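Local atomic coordinates of Glyco_hydro_cc domain-containing protein (Pseudomonas viridiflava, PDB entry 6UAV), a protein that probably hydrolyses internal linkages of beta-1,3-glucan, as an endo-beta-1,3-glucanase of glycoside hydrolase family 128 with a TIM-barrel catalytic core. Residues 27-33 with 50-55. Numbering follows the deposited sequence.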
loop_
_atom_site.group_PDB
_atom_site.type_symbol
_atom_site.label_atom_id
_atom_site.label_comp_id
_atom_site.label_asym_id
_atom_site.label_seq_id
_atom_site.Cartn_x
_atom_site.Cartn_y
_atom_site.Cartn_z
ATOM N N TRP A 27 -10.621 2.650 -2.502
ATOM C CA TRP A 27 -10.082 1.274 -2.531
ATOM C C TRP A 27 -9.506 0.873 -1.185
ATOM O O TRP A 27 -9.263 1.733 -0.329
ATOM C CB TRP A 27 -9.021 1.153 -3.639
ATOM C CG TRP A 27 -7.754 1.888 -3.329
ATOM C CD1 TRP A 27 -7.562 3.245 -3.347
ATOM C CD2 TRP A 27 -6.529 1.329 -2.818
ATOM N NE1 TRP A 27 -6.296 3.566 -2.931
ATOM C CE2 TRP A 27 -5.637 2.401 -2.610
ATOM C CE3 TRP A 27 -6.102 0.036 -2.553
ATOM C CZ2 TRP A 27 -4.326 2.180 -2.210
ATOM C CZ3 TRP A 27 -4.809 -0.167 -2.161
ATOM C CH2 TRP A 27 -3.943 0.885 -1.949
ATOM N N TRP A 28 -9.294 -0.402 -1.032
ATOM C CA TRP A 28 -8.572 -0.911 0.148
ATOM C C TRP A 28 -7.788 -2.146 -0.214
ATOM O O TRP A 28 -7.989 -2.725 -1.277
ATOM C CB TRP A 28 -9.526 -1.212 1.317
ATOM C CG TRP A 28 -10.200 -2.565 1.337
ATOM C CD1 TRP A 28 -9.824 -3.618 2.116
ATOM C CD2 TRP A 28 -11.331 -3.024 0.594
ATOM N NE1 TRP A 28 -10.664 -4.677 1.954
ATOM C CE2 TRP A 28 -11.615 -4.340 1.027
ATOM C CE3 TRP A 28 -12.165 -2.429 -0.370
ATOM C CZ2 TRP A 28 -12.670 -5.088 0.512
ATOM C CZ3 TRP A 28 -13.229 -3.171 -0.833
ATOM C CH2 TRP A 28 -13.443 -4.486 -0.444
ATOM N N TYR A 29 -6.950 -2.589 0.720
ATOM C CA TYR A 29 -6.275 -3.879 0.548
ATOM C C TYR A 29 -6.013 -4.382 1.944
ATOM O O TYR A 29 -6.166 -3.599 2.877
ATOM C CB TYR A 29 -5.012 -3.724 -0.313
ATOM C CG TYR A 29 -3.848 -3.144 0.441
ATOM C CD1 TYR A 29 -3.779 -1.787 0.755
ATOM C CD2 TYR A 29 -2.818 -3.960 0.841
ATOM C CE1 TYR A 29 -2.692 -1.270 1.435
ATOM C CE2 TYR A 29 -1.742 -3.461 1.523
ATOM C CZ TYR A 29 -1.681 -2.105 1.842
ATOM O OH TYR A 29 -0.599 -1.609 2.502
ATOM N N ASN A 30 -5.648 -5.641 2.050
ATOM C CA ASN A 30 -5.558 -6.322 3.363
ATOM C C ASN A 30 -4.308 -7.184 3.431
ATOM O O ASN A 30 -4.299 -8.075 4.266
ATOM C CB ASN A 30 -6.809 -7.146 3.672
ATOM C CG ASN A 30 -6.945 -8.345 2.758
ATOM O OD1 ASN A 30 -6.115 -8.518 1.848
ATOM N ND2 ASN A 30 -7.944 -9.173 3.032
ATOM N N TRP A 31 -3.273 -6.850 2.680
ATOM C CA TRP A 31 -1.982 -7.572 2.683
ATOM C C TRP A 31 -2.158 -9.035 2.233
ATOM O O TRP A 31 -1.282 -9.817 2.488
ATOM C CB TRP A 31 -1.281 -7.501 4.041
ATOM C CG TRP A 31 -1.004 -6.093 4.444
ATOM C CD1 TRP A 31 0.085 -5.340 4.127
ATOM C CD2 TRP A 31 -1.817 -5.259 5.298
ATOM N NE1 TRP A 31 0.003 -4.100 4.690
ATOM C CE2 TRP A 31 -1.159 -4.004 5.400
ATOM C CE3 TRP A 31 -3.020 -5.459 5.979
ATOM C CZ2 TRP A 31 -1.686 -2.956 6.187
ATOM C CZ3 TRP A 31 -3.519 -4.440 6.771
ATOM C CH2 TRP A 31 -2.873 -3.213 6.832
ATOM N N SER A 32 -3.256 -9.389 1.576
ATOM C CA SER A 32 -3.541 -10.815 1.278
ATOM C C SER A 32 -4.162 -10.915 -0.088
ATOM O O SER A 32 -4.561 -9.900 -0.683
ATOM C CB SER A 32 -4.434 -11.427 2.332
ATOM O OG SER A 32 -5.746 -11.270 1.920
ATOM N N PRO A 33 -4.213 -12.132 -0.675
ATOM C CA PRO A 33 -4.714 -12.211 -2.047
ATOM C C PRO A 33 -6.227 -12.063 -2.244
ATOM O O PRO A 33 -6.679 -11.939 -3.377
ATOM C CB PRO A 33 -4.301 -13.617 -2.472
ATOM C CG PRO A 33 -3.346 -14.116 -1.448
ATOM C CD PRO A 33 -3.671 -13.390 -0.148
ATOM N N VAL A 50 -16.369 0.862 -4.264
ATOM C CA VAL A 50 -14.997 0.626 -3.735
ATOM C C VAL A 50 -14.427 -0.584 -4.462
ATOM O O VAL A 50 -15.197 -1.453 -4.961
ATOM C CB VAL A 50 -14.966 0.483 -2.196
ATOM C CG1 VAL A 50 -15.481 1.738 -1.514
ATOM C CG2 VAL A 50 -15.784 -0.711 -1.752
ATOM N N ASP A 51 -13.109 -0.593 -4.631
ATOM C CA ASP A 51 -12.429 -1.792 -5.186
ATOM C C ASP A 51 -11.428 -2.327 -4.174
ATOM O O ASP A 51 -10.863 -1.579 -3.409
ATOM C CB ASP A 51 -11.858 -1.555 -6.576
ATOM C CG ASP A 51 -10.738 -0.558 -6.661
ATOM O OD1 ASP A 51 -11.057 0.654 -6.645
ATOM O OD2 ASP A 51 -9.552 -1.004 -6.742
ATOM N N PHE A 52 -11.251 -3.635 -4.167
ATOM C CA PHE A 52 -10.213 -4.329 -3.353
ATOM C C PHE A 52 -9.029 -4.652 -4.270
ATOM O O PHE A 52 -9.241 -5.119 -5.407
ATOM C CB PHE A 52 -10.752 -5.647 -2.806
ATOM C CG PHE A 52 -9.727 -6.559 -2.183
ATOM C CD1 PHE A 52 -9.232 -6.297 -0.918
ATOM C CD2 PHE A 52 -9.213 -7.645 -2.896
ATOM C CE1 PHE A 52 -8.282 -7.144 -0.354
ATOM C CE2 PHE A 52 -8.253 -8.458 -2.315
ATOM C CZ PHE A 52 -7.768 -8.191 -1.058
ATOM N N VAL A 53 -7.809 -4.488 -3.794
ATOM C CA VAL A 53 -6.565 -4.775 -4.575
ATOM C C VAL A 53 -5.839 -5.885 -3.867
ATOM O O VAL A 53 -5.506 -5.770 -2.699
ATOM C CB VAL A 53 -5.654 -3.546 -4.739
ATOM C CG1 VAL A 53 -4.351 -3.881 -5.503
ATOM C CG2 VAL A 53 -6.405 -2.420 -5.416
ATOM N N PRO A 54 -5.700 -7.047 -4.526
ATOM C CA PRO A 54 -5.049 -8.180 -3.884
ATOM C C PRO A 54 -3.546 -7.937 -3.706
ATOM O O PRO A 54 -2.951 -7.198 -4.476
ATOM C CB PRO A 54 -5.163 -9.341 -4.841
ATOM C CG PRO A 54 -5.721 -8.780 -6.090
ATOM C CD PRO A 54 -6.149 -7.334 -5.891
ATOM N N MET A 55 -2.928 -8.715 -2.805
ATOM C CA MET A 55 -1.495 -8.591 -2.554
ATOM C C MET A 55 -0.855 -9.963 -2.337
ATOM O O MET A 55 -1.423 -10.820 -1.683
ATOM C CB MET A 55 -1.222 -7.757 -1.310
ATOM C CG MET A 55 0.276 -7.645 -1.007
ATOM S SD MET A 55 0.634 -6.319 0.163
ATOM C CE MET A 55 2.295 -5.928 -0.366
HETATM O O HOH W 1 -4.696 -7.040 -0.436
#
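Trp28 and Phe52 pair as neighbours on the parallel strands 27-29 and 51-56, successive strands of the TIM barrel joined by a right-handed beta-alpha-beta crossover through helix 44-48. Two backbone hydrogen bonds fix the register: Trp28 N donates to Asp51 O at 3.1 Å, and Val53 N returns one to Trp28 O. Beyond Tyr29 the ladder gives way to the loop, where a water takes over: it accepts from Asn30 N and approaches Val53 O (2.7 Å) and Ser32 O. A third direct bond follows, Met55 N to Ser32 O at 2.9 Å, with the donor tilted well above the carbonyl plane.

The aromatic evidence lies on the face of the sheet bearing Trp28 and Phe52. Their planes stand at 60°, the Phe52 edge turned to the indole's five-membered ring, while Phe52 CB sits over the six-membered ring, 3.8 Å from its centroid and 12° off the normal, a CH-pi contact. With CG anti to the backbone N (chi1 169°), the phenyl ring extends to the Asn30 amide, whose OD1 lies in the ring plane, 3.4 Å from Phe52 CZ. That oxygen also accepts from Ser32 OG, and Asn30 ND2 bonds to Asp11 and Lys34 O, which together would hold the amide in orientation.

On the barrel-interior face, Trp27 CE3 meets Val53 CG2, and the Asp51 carboxylate, salt-bridged to Arg222, lies alongside Trp27 CB. The extended Met55 side chain runs beside Tyr29 and makes oblique Met-aromatic contacts with Tyr29 and Trp31; the latter's NE1 bonds to Glu184. Met55 SD comes 4.0 Å from Tyr29 CE2 and 4.1 Å from Trp31 CD1.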